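PDB 5Y7Q: fanconi-associated nuclease 1 homolog from Pseudomonas aeruginosa, which belongs to the FAN1 family of nuclease-related proteins, carrying a VRR-NUC domain, and is seen here bound to DNA. Local coordinates for residues W208-L213 with H433-A438; Q250-G255 with E259-G264; L496-D501 with I530-A535. One frame throughout, in Å; residues are numbered along the deposited sequence.

Interaction 1: W208-L213 with H433-A438; sequences WSEFVL and HPFHSA. With nucleotides of chain B.
The backbone N of Phe-435, the residue that meets Glu-210 and Phe-211, donates to ND1 of His-433 at 3.2 Å. The donor lies almost in the imidazole plane; the bond is made within a type I beta turn from His-433 to His-436. From that turn Phe-435 reaches across to helix 209-215, its CG anti to its own carbonyl carbon (chi1 -52°). Its CZ sits 3.6 Å above the centre of the Phe-211 ring. With centroids 4.7 Å apart and planes at 62°, the two rings form an edge-to-face pair in which Phe-435 offers the edge and Phe-211 the face. Glu-210 runs past Phe-435 in the opposite sense, and of its side chain the aliphatic part does the touching: CG comes to 3.5 Å from Phe-435 CD1, while CB lies over one face of the ring. The backbone O of Glu-210 lies 3.4 Å from Phe-435 CE1. The other face of that ring has Pro-434 CB above it. The carboxylate is turned elsewhere, with OE1 taking a weak hydrogen bond from Gln-206. NE2 of His-433 is bonded to the carbonyl of Phe-201, tying the turn to helix 190-201. The same short helix that receives Phe-435 lays Val-212 and Leu-213 against DNA, Leu-213 CD1 lying 3.7 Å from C6 of DG10 of chain B: an aromatic packing contact behind a DNA-contacting helix.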
loop_
_atom_site.group_PDB
_atom_site.type_symbol
_atom_site.label_atom_id
_atom_site.label_comp_id
_atom_site.label_asym_id
_atom_site.label_seq_id
_atom_site.Cartn_x
_atom_site.Cartn_y
_atom_site.Cartn_z
ATOM N N TRP A 208 10.251 1.808 12.888
ATOM C CA TRP A 208 11.210 1.039 13.666
ATOM C C TRP A 208 10.531 -0.049 14.491
ATOM O O TRP A 208 11.193 -1.013 14.887
ATOM C CB TRP A 208 12.020 1.952 14.583
ATOM C CG TRP A 208 12.403 3.282 14.000
ATOM C CD1 TRP A 208 11.682 4.446 14.062
ATOM C CD2 TRP A 208 13.608 3.599 13.295
ATOM N NE1 TRP A 208 12.362 5.464 13.425
ATOM C CE2 TRP A 208 13.544 4.967 12.946
ATOM C CE3 TRP A 208 14.720 2.854 12.897
ATOM C CZ2 TRP A 208 14.551 5.598 12.232
ATOM C CZ3 TRP A 208 15.716 3.480 12.188
ATOM C CH2 TRP A 208 15.629 4.841 11.862
ATOM N N SER A 209 9.224 0.068 14.754
ATOM C CA SER A 209 8.535 -0.976 15.508
ATOM C C SER A 209 8.472 -2.297 14.736
ATOM O O SER A 209 8.180 -3.343 15.336
ATOM C CB SER A 209 7.138 -0.491 15.910
ATOM O OG SER A 209 6.634 0.447 14.979
ATOM N N GLU A 210 8.795 -2.275 13.441
ATOM C CA GLU A 210 9.067 -3.505 12.715
ATOM C C GLU A 210 9.986 -4.437 13.504
ATOM O O GLU A 210 9.783 -5.658 13.515
ATOM C CB GLU A 210 9.685 -3.157 11.369
ATOM C CG GLU A 210 9.206 -4.014 10.236
ATOM C CD GLU A 210 7.836 -3.617 9.687
ATOM O OE1 GLU A 210 7.263 -4.424 8.931
ATOM O OE2 GLU A 210 7.345 -2.503 9.979
ATOM N N PHE A 211 10.989 -3.881 14.192
ATOM C CA PHE A 211 11.908 -4.727 14.954
ATOM C C PHE A 211 11.226 -5.386 16.142
ATOM O O PHE A 211 11.472 -6.564 16.430
ATOM C CB PHE A 211 13.101 -3.912 15.429
ATOM C CG PHE A 211 14.103 -3.660 14.352
ATOM C CD1 PHE A 211 15.194 -4.503 14.197
ATOM C CD2 PHE A 211 13.937 -2.598 13.471
ATOM C CE1 PHE A 211 16.103 -4.293 13.194
ATOM C CE2 PHE A 211 14.848 -2.381 12.468
ATOM C CZ PHE A 211 15.939 -3.236 12.324
ATOM N N VAL A 212 10.371 -4.651 16.848
ATOM C CA VAL A 212 9.760 -5.246 18.029
ATOM C C VAL A 212 8.609 -6.163 17.634
ATOM O O VAL A 212 8.431 -7.235 18.221
ATOM C CB VAL A 212 9.333 -4.156 19.033
ATOM C CG1 VAL A 212 8.239 -3.296 18.476
ATOM C CG2 VAL A 212 8.907 -4.799 20.352
ATOM N N LEU A 213 7.844 -5.796 16.599
ATOM C CA LEU A 213 6.732 -6.647 16.183
ATOM C C LEU A 213 7.219 -7.979 15.594
ATOM O O LEU A 213 6.570 -9.025 15.785
ATOM C CB LEU A 213 5.844 -5.887 15.200
ATOM C CG LEU A 213 4.732 -4.990 15.754
ATOM C CD1 LEU A 213 4.879 -4.630 17.235
ATOM C CD2 LEU A 213 4.633 -3.738 14.932
ATOM N N HIS A 433 16.822 -6.474 3.705
ATOM C CA HIS A 433 16.702 -6.424 5.161
ATOM C C HIS A 433 15.732 -7.517 5.621
ATOM O O HIS A 433 15.076 -8.165 4.799
ATOM C CB HIS A 433 16.243 -5.030 5.623
ATOM C CG HIS A 433 15.011 -4.543 4.927
ATOM N ND1 HIS A 433 13.762 -5.080 5.159
ATOM C CD2 HIS A 433 14.838 -3.581 3.989
ATOM C CE1 HIS A 433 12.873 -4.462 4.400
ATOM N NE2 HIS A 433 13.497 -3.533 3.698
ATOM N N PRO A 434 15.610 -7.741 6.934
ATOM C CA PRO A 434 14.819 -8.878 7.428
ATOM C C PRO A 434 13.313 -8.758 7.268
ATOM O O PRO A 434 12.617 -9.706 7.639
ATOM C CB PRO A 434 15.188 -8.937 8.916
ATOM C CG PRO A 434 16.460 -8.301 9.005
ATOM C CD PRO A 434 16.445 -7.192 8.015
ATOM N N PHE A 435 12.787 -7.586 6.917
ATOM C CA PHE A 435 11.367 -7.257 7.032
ATOM C C PHE A 435 10.571 -7.203 5.719
ATOM O O PHE A 435 9.502 -6.588 5.705
ATOM C CB PHE A 435 11.238 -5.963 7.820
ATOM C CG PHE A 435 11.984 -6.014 9.121
ATOM C CD1 PHE A 435 11.450 -6.686 10.210
ATOM C CD2 PHE A 435 13.241 -5.464 9.234
ATOM C CE1 PHE A 435 12.138 -6.764 11.400
ATOM C CE2 PHE A 435 13.938 -5.542 10.419
ATOM C CZ PHE A 435 13.384 -6.190 11.510
ATOM N N HIS A 436 11.094 -7.706 4.599
ATOM C CA HIS A 436 10.330 -7.711 3.339
ATOM C C HIS A 436 9.169 -8.703 3.349
ATOM O O HIS A 436 9.363 -9.912 3.514
ATOM C CB HIS A 436 11.209 -8.078 2.146
ATOM C CG HIS A 436 12.346 -7.144 1.894
ATOM N ND1 HIS A 436 12.220 -6.020 1.110
ATOM C CD2 HIS A 436 13.643 -7.202 2.268
ATOM C CE1 HIS A 436 13.385 -5.406 1.037
ATOM N NE2 HIS A 436 14.264 -6.102 1.733
ATOM N N SER A 437 7.962 -8.214 3.074
ATOM C CA SER A 437 6.872 -9.160 2.865
ATOM C C SER A 437 6.863 -9.737 1.442
ATOM O O SER A 437 6.363 -10.845 1.251
ATOM C CB SER A 437 5.534 -8.508 3.213
ATOM O OG SER A 437 5.081 -7.727 2.139
ATOM N N ALA A 438 7.475 -9.052 0.480
ATOM C CA ALA A 438 7.619 -9.432 -0.917
ATOM C C ALA A 438 8.970 -8.968 -1.433
ATOM O O ALA A 438 9.557 -8.029 -0.886
ATOM C CB ALA A 438 6.522 -8.784 -1.767
ATOM P P DG B 10 7.992 -0.288 26.616
ATOM O OP1 DG B 10 8.332 -0.312 28.054
ATOM O OP2 DG B 10 8.766 0.478 25.626
ATOM O "O5'" DG B 10 7.921 -1.820 26.202
ATOM C "C5'" DG B 10 7.112 -2.696 26.970
ATOM C "C4'" DG B 10 6.756 -3.906 26.165
ATOM O "O4'" DG B 10 5.847 -3.512 25.119
ATOM C "C3'" DG B 10 7.953 -4.561 25.484
ATOM O "O3'" DG B 10 8.095 -5.891 25.923
ATOM C "C2'" DG B 10 7.642 -4.502 23.990
ATOM C "C1'" DG B 10 6.153 -4.215 23.947
ATOM N N9 DG B 10 5.802 -3.391 22.813
ATOM C C8 DG B 10 6.478 -2.286 22.352
ATOM N N7 DG B 10 5.935 -1.745 21.300
ATOM C C5 DG B 10 4.833 -2.555 21.040
ATOM C C6 DG B 10 3.856 -2.472 20.016
ATOM O O6 DG B 10 3.772 -1.634 19.096
ATOM N N1 DG B 10 2.915 -3.506 20.123
ATOM C C2 DG B 10 2.926 -4.493 21.097
ATOM N N2 DG B 10 1.945 -5.401 21.051
ATOM N N3 DG B 10 3.828 -4.573 22.056
ATOM C C4 DG B 10 4.749 -3.579 21.965
#

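Interaction 2: Q250-G255 with E259-G264; sequences QRFDLG and EELLAG
Leu-261 places its CG anti to the carbonyl carbon (chi1 -79°), which carries its methyls toward helix 236-253, while Phe-252, with CG anti to the backbone N (chi1 173°), sends its ring away from the neighbouring helix and leaves CB facing the leucine. The two residues belong to a helical hairpin: helix 236-253 ends, the chain turns, and helix 258-264 runs back roughly antiparallel beside it. A Schellman motif closes the first helix, with Gly-255 in positive phi and its N bonded to Phe-252 O at 2.8 Å.

Leu-261 reaches between the helices, and its two methyls divide the work. CD1 meets the start of the Phe-252 side chain, 3.6 Å from CB, and the side chains cross at about a right angle. Beyond CB the phenyl group leads away from the hairpin toward helix 273-292, where it meets the rings of Phe-286 and His-289 edge-to-face. Phe-286 also packs against Leu-261, so the third helix closes this greasy side of the pair.

On the more solvent-exposed side, Arg-251 leaves its helix toward helix 258-264 and bends at chi3. Its strong polar partner is Glu-256, in the turn, which forms a salt bridge with NH2. Glu-260 OE2 approaches the guanidinium edge near its plane, but at 4.4 Å from NH2 it falls beyond a salt bridge. OE2 of Glu-256 also lies close to this same oxygen, so the arginine probably offsets two like charges gathered at the turn. The second methyl, CD2 of Leu-261, lies 4.1 Å from Arg-251 CB and 4.3 Å off one face of the guanidinium, displaced toward its rim.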
loop_
_atom_site.group_PDB
_atom_site.type_symbol
_atom_site.label_atom_id
_atom_site.label_comp_id
_atom_site.label_asym_id
_atom_site.label_seq_id
_atom_site.Cartn_x
_atom_site.Cartn_y
_atom_site.Cartn_z
ATOM N N GLN A 250 3.151 14.858 -0.015
ATOM C CA GLN A 250 2.731 15.542 1.207
ATOM C C GLN A 250 2.070 16.887 0.902
ATOM O O GLN A 250 0.916 17.136 1.285
ATOM C CB GLN A 250 3.933 15.736 2.127
ATOM C CG GLN A 250 4.572 14.442 2.582
ATOM C CD GLN A 250 4.010 13.952 3.893
ATOM O OE1 GLN A 250 4.320 14.499 4.958
ATOM N NE2 GLN A 250 3.177 12.915 3.831
ATOM N N ARG A 251 2.789 17.767 0.198
ATOM C CA ARG A 251 2.256 19.105 -0.051
ATOM C C ARG A 251 0.951 19.052 -0.843
ATOM O O ARG A 251 0.035 19.844 -0.589
ATOM C CB ARG A 251 3.296 19.965 -0.767
ATOM C CG ARG A 251 4.475 20.399 0.101
ATOM C CD ARG A 251 5.742 20.597 -0.731
ATOM N NE ARG A 251 5.656 21.737 -1.650
ATOM C CZ ARG A 251 6.482 21.943 -2.677
ATOM N NH1 ARG A 251 7.459 21.082 -2.929
ATOM N NH2 ARG A 251 6.330 23.008 -3.459
ATOM N N PHE A 252 0.840 18.119 -1.799
ATOM C CA PHE A 252 -0.421 17.953 -2.523
ATOM C C PHE A 252 -1.548 17.592 -1.567
ATOM O O PHE A 252 -2.609 18.231 -1.564
ATOM C CB PHE A 252 -0.275 16.887 -3.612
ATOM C CG PHE A 252 -1.573 16.528 -4.295
ATOM C CD1 PHE A 252 -2.292 17.486 -5.002
ATOM C CD2 PHE A 252 -2.069 15.229 -4.243
ATOM C CE1 PHE A 252 -3.486 17.156 -5.633
ATOM C CE2 PHE A 252 -3.261 14.892 -4.875
ATOM C CZ PHE A 252 -3.969 15.854 -5.568
ATOM N N ASP A 253 -1.318 16.581 -0.725
ATOM C CA ASP A 253 -2.294 16.177 0.281
ATOM C C ASP A 253 -2.647 17.299 1.252
ATOM O O ASP A 253 -3.667 17.196 1.944
ATOM C CB ASP A 253 -1.774 14.960 1.051
ATOM C CG ASP A 253 -2.205 13.652 0.424
ATOM O OD1 ASP A 253 -3.354 13.600 -0.057
ATOM O OD2 ASP A 253 -1.410 12.685 0.408
ATOM N N LEU A 254 -1.839 18.360 1.330
ATOM C CA LEU A 254 -2.204 19.515 2.149
ATOM C C LEU A 254 -2.943 20.612 1.385
ATOM O O LEU A 254 -3.253 21.647 1.983
ATOM C CB LEU A 254 -0.967 20.128 2.816
ATOM C CG LEU A 254 -0.339 19.381 3.995
ATOM C CD1 LEU A 254 0.562 20.324 4.793
ATOM C CD2 LEU A 254 -1.400 18.728 4.881
ATOM N N GLY A 255 -3.237 20.428 0.097
ATOM C CA GLY A 255 -3.990 21.425 -0.645
ATOM C C GLY A 255 -3.182 22.440 -1.425
ATOM O O GLY A 255 -3.695 23.530 -1.714
ATOM N N GLU A 259 0.183 24.239 -9.662
ATOM C CA GLU A 259 1.067 25.053 -10.491
ATOM C C GLU A 259 2.507 24.950 -10.001
ATOM O O GLU A 259 3.417 24.567 -10.754
ATOM C CB GLU A 259 0.593 26.508 -10.511
ATOM C CG GLU A 259 1.491 27.449 -11.344
ATOM C CD GLU A 259 0.999 28.914 -11.387
ATOM O OE1 GLU A 259 0.115 29.225 -12.217
ATOM O OE2 GLU A 259 1.502 29.754 -10.599
ATOM N N GLU A 260 2.724 25.234 -8.718
ATOM C CA GLU A 260 4.069 25.129 -8.162
ATOM C C GLU A 260 4.454 23.681 -7.874
ATOM O O GLU A 260 5.644 23.338 -7.921
ATOM C CB GLU A 260 4.193 25.999 -6.901
ATOM C CG GLU A 260 3.119 25.782 -5.835
ATOM C CD GLU A 260 3.174 26.818 -4.695
ATOM O OE1 GLU A 260 2.708 27.964 -4.894
ATOM O OE2 GLU A 260 3.675 26.481 -3.596
ATOM N N LEU A 261 3.473 22.818 -7.603
ATOM C CA LEU A 261 3.763 21.392 -7.492
ATOM C C LEU A 261 4.431 20.875 -8.758
ATOM O O LEU A 261 5.495 20.250 -8.699
ATOM C CB LEU A 261 2.483 20.610 -7.210
ATOM C CG LEU A 261 1.982 20.620 -5.772
ATOM C CD1 LEU A 261 0.795 19.692 -5.646
ATOM C CD2 LEU A 261 3.082 20.215 -4.818
ATOM N N LEU A 262 3.826 21.157 -9.918
ATOM C CA LEU A 262 4.340 20.675 -11.197
ATOM C C LEU A 262 5.649 21.349 -11.553
ATOM O O LEU A 262 6.551 20.697 -12.099
ATOM C CB LEU A 262 3.326 20.914 -12.316
ATOM C CG LEU A 262 2.026 20.131 -12.268
ATOM C CD1 LEU A 262 1.082 20.686 -13.324
ATOM C CD2 LEU A 262 2.302 18.627 -12.435
ATOM N N ALA A 263 5.750 22.664 -11.296
ATOM C CA ALA A 263 7.034 23.348 -11.458
ATOM C C ALA A 263 8.151 22.617 -10.714
ATOM O O ALA A 263 9.270 22.496 -11.233
ATOM C CB ALA A 263 6.933 24.800 -10.975
ATOM N N GLY A 264 7.856 22.102 -9.510
ATOM C CA GLY A 264 8.884 21.473 -8.689
ATOM C C GLY A 264 9.283 20.077 -9.117
ATOM O O GLY A 264 10.452 19.697 -8.975
#

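Interaction 3: L496-D501 with I530-A535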
loop_
_atom_site.group_PDB
_atom_site.type_symbol
_atom_site.label_atom_id
_atom_site.label_comp_id
_atom_site.label_asym_id
_atom_site.label_seq_id
_atom_site.Cartn_x
_atom_site.Cartn_y
_atom_site.Cartn_z
ATOM N N LEU A 496 -8.137 -26.216 1.981
ATOM C CA LEU A 496 -6.948 -26.610 1.230
ATOM C C LEU A 496 -7.118 -27.994 0.622
ATOM O O LEU A 496 -6.803 -28.208 -0.552
ATOM C CB LEU A 496 -5.720 -26.599 2.131
ATOM C CG LEU A 496 -4.434 -26.873 1.357
ATOM C CD1 LEU A 496 -4.272 -25.817 0.271
ATOM C CD2 LEU A 496 -3.233 -26.887 2.298
ATOM N N GLU A 497 -7.586 -28.954 1.418
ATOM C CA GLU A 497 -7.643 -30.329 0.943
ATOM C C GLU A 497 -8.694 -30.467 -0.154
ATOM O O GLU A 497 -8.423 -31.023 -1.232
ATOM C CB GLU A 497 -7.909 -31.273 2.121
ATOM C CG GLU A 497 -6.857 -32.396 2.324
ATOM C CD GLU A 497 -5.396 -31.902 2.350
ATOM O OE1 GLU A 497 -4.669 -32.132 1.354
ATOM O OE2 GLU A 497 -4.969 -31.295 3.363
ATOM N N GLN A 498 -9.886 -29.902 0.077
ATOM C CA GLN A 498 -10.902 -29.890 -0.974
ATOM C C GLN A 498 -10.396 -29.190 -2.230
ATOM O O GLN A 498 -10.567 -29.702 -3.340
ATOM C CB GLN A 498 -12.186 -29.244 -0.458
ATOM C CG GLN A 498 -12.736 -29.977 0.748
ATOM C CD GLN A 498 -14.014 -29.375 1.282
ATOM O OE1 GLN A 498 -14.289 -28.198 1.078
ATOM N NE2 GLN A 498 -14.812 -30.193 1.966
ATOM N N ALA A 499 -9.725 -28.043 -2.082
ATOM C CA ALA A 499 -9.179 -27.387 -3.265
ATOM C C ALA A 499 -8.175 -28.286 -3.984
ATOM O O ALA A 499 -8.211 -28.410 -5.213
ATOM C CB ALA A 499 -8.544 -26.060 -2.875
ATOM N N LEU A 500 -7.321 -28.977 -3.229
ATOM C CA LEU A 500 -6.272 -29.781 -3.836
ATOM C C LEU A 500 -6.862 -30.916 -4.644
ATOM O O LEU A 500 -6.435 -31.185 -5.775
ATOM C CB LEU A 500 -5.343 -30.332 -2.763
ATOM C CG LEU A 500 -4.298 -29.365 -2.206
ATOM C CD1 LEU A 500 -3.213 -30.169 -1.506
ATOM C CD2 LEU A 500 -3.685 -28.506 -3.299
ATOM N N ASP A 501 -7.826 -31.616 -4.065
ATOM C CA ASP A 501 -8.314 -32.814 -4.715
ATOM C C ASP A 501 -9.410 -32.539 -5.743
ATOM O O ASP A 501 -9.602 -33.362 -6.646
ATOM C CB ASP A 501 -8.735 -33.820 -3.636
ATOM C CG ASP A 501 -7.515 -34.357 -2.831
ATOM O OD1 ASP A 501 -6.854 -35.325 -3.298
ATOM O OD2 ASP A 501 -7.203 -33.800 -1.744
ATOM N N ILE A 530 -16.669 -20.291 -4.182
ATOM C CA ILE A 530 -16.305 -21.517 -4.857
ATOM C C ILE A 530 -16.999 -22.680 -4.134
ATOM O O ILE A 530 -17.007 -22.750 -2.898
ATOM C CB ILE A 530 -14.769 -21.662 -4.898
ATOM C CG1 ILE A 530 -14.371 -22.870 -5.775
ATOM C CG2 ILE A 530 -14.189 -21.691 -3.442
ATOM C CD1 ILE A 530 -12.897 -22.906 -6.244
ATOM N N GLN A 531 -17.629 -23.569 -4.884
ATOM C CA GLN A 531 -18.280 -24.706 -4.263
ATOM C C GLN A 531 -17.673 -25.999 -4.789
ATOM O O GLN A 531 -17.307 -26.105 -5.969
ATOM C CB GLN A 531 -19.811 -24.694 -4.449
ATOM C CG GLN A 531 -20.362 -23.972 -5.651
ATOM C CD GLN A 531 -21.806 -24.388 -5.933
ATOM O OE1 GLN A 531 -22.436 -25.069 -5.114
ATOM N NE2 GLN A 531 -22.327 -23.999 -7.095
ATOM N N PHE A 532 -17.545 -26.959 -3.881
ATOM C CA PHE A 532 -16.925 -28.238 -4.139
ATOM C C PHE A 532 -17.935 -29.341 -3.885
ATOM O O PHE A 532 -18.743 -29.274 -2.946
ATOM C CB PHE A 532 -15.690 -28.455 -3.256
ATOM C CG PHE A 532 -14.586 -27.454 -3.491
ATOM C CD1 PHE A 532 -13.872 -27.450 -4.681
ATOM C CD2 PHE A 532 -14.255 -26.520 -2.512
ATOM C CE1 PHE A 532 -12.858 -26.529 -4.891
ATOM C CE2 PHE A 532 -13.249 -25.606 -2.717
ATOM C CZ PHE A 532 -12.549 -25.603 -3.897
ATOM N N TRP A 533 -17.872 -30.354 -4.735
ATOM C CA TRP A 533 -18.576 -31.611 -4.538
ATOM C C TRP A 533 -17.457 -32.640 -4.445
ATOM O O TRP A 533 -16.962 -33.131 -5.480
ATOM C CB TRP A 533 -19.541 -31.898 -5.683
ATOM C CG TRP A 533 -20.712 -30.922 -5.864
ATOM C CD1 TRP A 533 -21.971 -31.041 -5.330
ATOM C CD2 TRP A 533 -20.738 -29.733 -6.679
ATOM N NE1 TRP A 533 -22.769 -30.000 -5.751
ATOM C CE2 TRP A 533 -22.045 -29.187 -6.585
ATOM C CE3 TRP A 533 -19.785 -29.070 -7.468
ATOM C CZ2 TRP A 533 -22.419 -28.006 -7.248
ATOM C CZ3 TRP A 533 -20.163 -27.893 -8.129
ATOM C CH2 TRP A 533 -21.467 -27.378 -8.013
ATOM N N PRO A 534 -16.947 -32.902 -3.234
ATOM C CA PRO A 534 -15.786 -33.804 -3.089
ATOM C C PRO A 534 -16.044 -35.225 -3.519
ATOM O O PRO A 534 -15.071 -35.949 -3.749
ATOM C CB PRO A 534 -15.458 -33.736 -1.588
ATOM C CG PRO A 534 -16.640 -33.080 -0.941
ATOM C CD PRO A 534 -17.228 -32.169 -1.986
ATOM N N ALA A 535 -17.308 -35.647 -3.624
ATOM C CA ALA A 535 -17.613 -37.006 -4.072
ATOM C C ALA A 535 -17.114 -37.245 -5.491
ATOM O O ALA A 535 -16.421 -38.234 -5.766
ATOM C CB ALA A 535 -19.120 -37.267 -3.990
#
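Van der Waals packing comes first, and it centres on Phe-532 and the helix backbone at Ala-499. The ring tip does the apolar touching: CZ of Phe-532 stands 3.9 Å from Ala-499 CA and 4.2 Å from Ala-499 CB. The small alanine lets the ring approach the main chain itself. Phe-532 reaches the helix with its CG anti to its own carbonyl carbon (chi1 -62°). Gln-498 joins the packing from beside the ring: it is extended beyond CG and passes with its amide plane turned 61° from the phenyl plane, CB and OE1 both lying 4.0 Å from Phe-532 CD2. Farther along, Pro-534 faces the helix too, its CG loosely placed near the Gln-498 amide.

A second kind of contact sets the ring over a peptide group. One face of Phe-532 lies against the link between Gln-498 and Ala-499, with Gln-498 O 4.2 Å above the ring plane and Ala-499 N 4.1 Å above it, both offset toward the rim.

In fold terms this is a helix lying on a sheet in the VRR-NUC domain. Helix 493-502 packs on strand 529-533, which runs antiparallel between strands 402-405 and 538-545 of a mixed sheet.

The polar bonding goes outward. The amide oxygen of Gln-498 gets its hydrogen bond from NE2 of His-404, so this side chain passes beside Phe-532 CD2 to reach strand 402-405. Further bonds tie the helix to its surroundings: Glu-497 OE1 forms a salt bridge with Arg-472 of helix 467-478, and the carbonyl of Asp-501 accepts from NE of Arg-537, just ahead of strand 538-545.

How the interactions relate
The three contacts share no helix or strand and do not touch. Interaction 1 is the buried one, about 15 Å from the chain centre, and it joins parts far apart in sequence through an aromatic pair. Interaction 2 is nested within the long loop that interaction 1 closes; it is local, joining helices on either side of a short turn, and mixes a leucine side chain with charges at a more exposed face. Interaction 3 follows later in the chain, about 52 Å between centres from interaction 2 and across the chain's centre from it. It alone sets a helix on a sheet, resting a ring against main chain, while interaction 1 alone borders DNA directly.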